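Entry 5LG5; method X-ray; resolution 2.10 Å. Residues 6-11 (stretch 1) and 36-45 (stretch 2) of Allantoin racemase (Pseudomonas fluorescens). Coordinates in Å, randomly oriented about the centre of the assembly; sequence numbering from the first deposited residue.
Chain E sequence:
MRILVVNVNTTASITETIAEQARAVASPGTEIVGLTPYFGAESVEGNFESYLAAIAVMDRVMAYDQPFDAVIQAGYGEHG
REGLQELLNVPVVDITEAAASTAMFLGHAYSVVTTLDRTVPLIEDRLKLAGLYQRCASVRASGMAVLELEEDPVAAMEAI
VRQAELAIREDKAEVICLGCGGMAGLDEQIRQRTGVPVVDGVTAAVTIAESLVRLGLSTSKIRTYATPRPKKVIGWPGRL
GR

Stretch 1 (6-11) VNVNTT
Stretch 2, residues 36-45: TPYFGAESVE

Stretch 1 comes in on a strand that began earlier in the chain and includes Val-6 (-106/120, chi1 t), then runs through a loop to Thr-11, the residue just before a helix. Stretch 2 is mostly loop, with a short strand at Gly-40 and Ala-41, and it lies alongside, running in the same general direction: the CA of Thr-36 lies 5.4 Å from the CA of Asn-7, and the CA of Glu-42 lies 4.7 Å from the CA of Thr-10. About 560 Å² is buried, with both sides summed.

Thr-36 (phi/psi -109/129, chi1 m) offers its methyl, CG2 lying 3.6 Å from Thr-10 CA, while its hydroxyl is satisfied elsewhere in the structure. Pro-37 (-60/156, C-gamma exo) directs its CA-to-CB bond toward stretch 1; its CG is 3.2 Å from Asn-7 O and its CD 3.2 Å from Asn-9 O, so ring carbons pack closely on backbone carbonyls.

Tyr-38 (-77/-17, chi1 m, chi2 142°) turns away. Phe-39 (-149/178, chi1 p, chi2 -84°) also points away and contributes backbone: its O is 3.2 Å from Thr-10 CG2. A water links the stretches here, donating to Val-8 O at 2.7 Å and to Phe-39 O at 3.1 Å.

Gly-40 takes 118/-176, where a CB would be jammed against the preceding carbonyl; a CB would also point toward stretch 1, 3.7 Å from Thr-10 CG2. Ala-41 (-83/155) turns its methyl away and presents its carbonyl, and Thr-10 N donates to Ala-41 O at 3.0 Å and 149°. Thr-10, at -100/10 with chi1 p, also brings OG1 to 3.1 Å from Ala-41 O, at best a weak bond.

Glu-42 (-71/-21; chi1 p, chi2 t, chi3 -28°) continues the pattern: Thr-11 OG1, set by chi1 m on a -85/103 backbone, donates to Glu-42 O at 2.7 Å. A second water donates to Thr-11 OG1 at 2.8 Å and to Glu-42 OE1 at 2.5 Å, tying the acid to the same hydroxyl.

Ser-43 (-148/143, chi1 p) packs through its backbone, CA 3.8 Å from Asn-9 CB. Asn-9 (-105/176, chi1 p, chi2 58°) is braced within its own stretch: its N donates to Asn-7 OD1 at 3.1 Å, and its OD1 accepts from Thr-11 N at 2.8 Å. Asn-7 sits at -65/147 with chi1 t and chi2 -3°.

Val-44 (-99/105, chi1 t) points toward stretch 1 and meets Val-8 (-89/-20, chi1 m) CG2 to CG2 at 4.0 Å, an apolar contact. A third water accepts from Val-44 N at 2.9 Å and from Asn-9 ND2 at 3.1 Å.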

# COMPACT_ATOMS: atom_id res chain seq x y z
N VAL E 6 30.83 -12.43 -1.80
CA VAL E 6 30.56 -13.58 -2.65
C VAL E 6 29.86 -13.17 -3.93
O VAL E 6 28.78 -12.58 -3.92
CB VAL E 6 29.73 -14.63 -1.91
CG1 VAL E 6 29.68 -15.92 -2.70
CG2 VAL E 6 30.33 -14.89 -0.54
N ASN E 7 30.51 -13.46 -5.05
CA ASN E 7 29.92 -13.24 -6.35
C ASN E 7 28.72 -14.18 -6.46
O ASN E 7 28.75 -15.29 -5.90
CB ASN E 7 30.97 -13.56 -7.41
CG ASN E 7 30.57 -13.14 -8.82
OD1 ASN E 7 29.46 -12.64 -9.05
ND2 ASN E 7 31.47 -13.37 -9.77
N VAL E 8 27.67 -13.78 -7.16
CA VAL E 8 26.53 -14.67 -7.30
C VAL E 8 26.73 -15.54 -8.52
O VAL E 8 26.12 -16.62 -8.65
CB VAL E 8 25.19 -13.92 -7.42
CG1 VAL E 8 24.78 -13.33 -6.06
CG2 VAL E 8 25.28 -12.82 -8.48
N ASN E 9 27.60 -15.09 -9.42
CA ASN E 9 27.89 -15.86 -10.62
C ASN E 9 29.25 -16.55 -10.55
O ASN E 9 30.00 -16.37 -9.58
CB ASN E 9 27.74 -15.02 -11.91
CG ASN E 9 28.81 -13.96 -12.07
OD1 ASN E 9 30.01 -14.27 -12.11
ND2 ASN E 9 28.39 -12.70 -12.27
N THR E 10 29.56 -17.35 -11.56
CA THR E 10 30.78 -18.16 -11.53
C THR E 10 31.96 -17.58 -12.32
O THR E 10 32.96 -18.27 -12.55
CB THR E 10 30.49 -19.57 -12.03
OG1 THR E 10 29.84 -19.49 -13.30
CG2 THR E 10 29.58 -20.27 -11.04
N THR E 11 31.83 -16.34 -12.76
CA THR E 11 32.89 -15.69 -13.50
C THR E 11 33.89 -15.07 -12.53
O THR E 11 33.63 -14.01 -11.95
CB THR E 11 32.33 -14.64 -14.45
OG1 THR E 11 31.39 -15.28 -15.32
CG2 THR E 11 33.44 -13.98 -15.27
N THR E 36 34.06 -17.10 -5.29
CA THR E 36 33.28 -17.47 -6.46
C THR E 36 32.61 -18.81 -6.15
O THR E 36 33.29 -19.73 -5.71
CB THR E 36 34.17 -17.61 -7.71
OG1 THR E 36 34.90 -16.39 -7.91
CG2 THR E 36 33.33 -17.92 -8.94
N PRO E 37 31.29 -18.91 -6.35
CA PRO E 37 30.59 -20.17 -6.05
C PRO E 37 31.15 -21.33 -6.87
O PRO E 37 31.69 -21.08 -7.94
CB PRO E 37 29.15 -19.89 -6.49
CG PRO E 37 29.01 -18.39 -6.41
CD PRO E 37 30.36 -17.86 -6.82
N TYR E 38 31.00 -22.56 -6.38
CA TYR E 38 31.55 -23.73 -7.08
C TYR E 38 30.70 -24.11 -8.28
O TYR E 38 31.15 -24.87 -9.14
CB TYR E 38 31.65 -24.93 -6.14
CG TYR E 38 32.61 -24.76 -4.99
CD1 TYR E 38 32.30 -25.26 -3.74
CD2 TYR E 38 33.83 -24.11 -5.17
CE1 TYR E 38 33.17 -25.12 -2.68
CE2 TYR E 38 34.71 -23.97 -4.10
CZ TYR E 38 34.37 -24.47 -2.87
OH TYR E 38 35.23 -24.34 -1.80
N PHE E 39 29.47 -23.61 -8.33
CA PHE E 39 28.60 -23.85 -9.48
C PHE E 39 27.64 -22.68 -9.71
O PHE E 39 27.65 -21.69 -8.96
CB PHE E 39 27.84 -25.16 -9.33
CG PHE E 39 26.91 -25.20 -8.16
CD1 PHE E 39 27.38 -25.54 -6.90
CD2 PHE E 39 25.56 -24.90 -8.32
CE1 PHE E 39 26.52 -25.59 -5.81
CE2 PHE E 39 24.69 -24.94 -7.25
CZ PHE E 39 25.16 -25.28 -5.99
N GLY E 40 26.85 -22.79 -10.77
CA GLY E 40 25.93 -21.73 -11.16
C GLY E 40 26.21 -21.17 -12.55
O GLY E 40 27.08 -21.68 -13.26
N ALA E 41 25.46 -20.15 -12.94
CA ALA E 41 25.61 -19.53 -14.26
C ALA E 41 26.76 -18.51 -14.26
O ALA E 41 27.10 -17.95 -13.21
CB ALA E 41 24.30 -18.89 -14.70
N GLU E 42 27.35 -18.26 -15.42
CA GLU E 42 28.47 -17.30 -15.48
C GLU E 42 27.97 -15.87 -15.29
O GLU E 42 28.73 -14.96 -14.96
CB GLU E 42 29.24 -17.45 -16.79
CG GLU E 42 28.41 -17.18 -18.04
CD GLU E 42 29.23 -17.31 -19.31
OE1 GLU E 42 30.46 -17.09 -19.26
OE2 GLU E 42 28.65 -17.66 -20.36
N SER E 43 26.69 -15.68 -15.53
CA SER E 43 26.02 -14.43 -15.21
C SER E 43 24.59 -14.77 -14.86
O SER E 43 23.99 -15.68 -15.45
CB SER E 43 26.12 -13.44 -16.37
OG SER E 43 25.28 -13.82 -17.44
N VAL E 44 24.05 -14.06 -13.88
CA VAL E 44 22.71 -14.35 -13.39
C VAL E 44 21.66 -13.41 -13.97
O VAL E 44 21.56 -12.25 -13.56
CB VAL E 44 22.67 -14.26 -11.88
CG1 VAL E 44 21.25 -14.55 -11.39
CG2 VAL E 44 23.66 -15.23 -11.30
N GLU E 45 20.87 -13.91 -14.91
CA GLU E 45 19.94 -13.06 -15.63
C GLU E 45 18.55 -13.68 -15.70
O GLU E 45 18.03 -13.93 -16.79
CB GLU E 45 20.45 -12.81 -17.06
CG GLU E 45 21.80 -12.10 -17.12
CD GLU E 45 22.42 -12.14 -18.52
OE1 GLU E 45 22.12 -13.10 -19.28
OE2 GLU E 45 23.19 -11.21 -18.86
O HOH W 1 25.76 -19.29 -9.13
O HOH W 2 25.46 -11.80 -12.67
O HOH W 3 32.20 -15.78 -17.99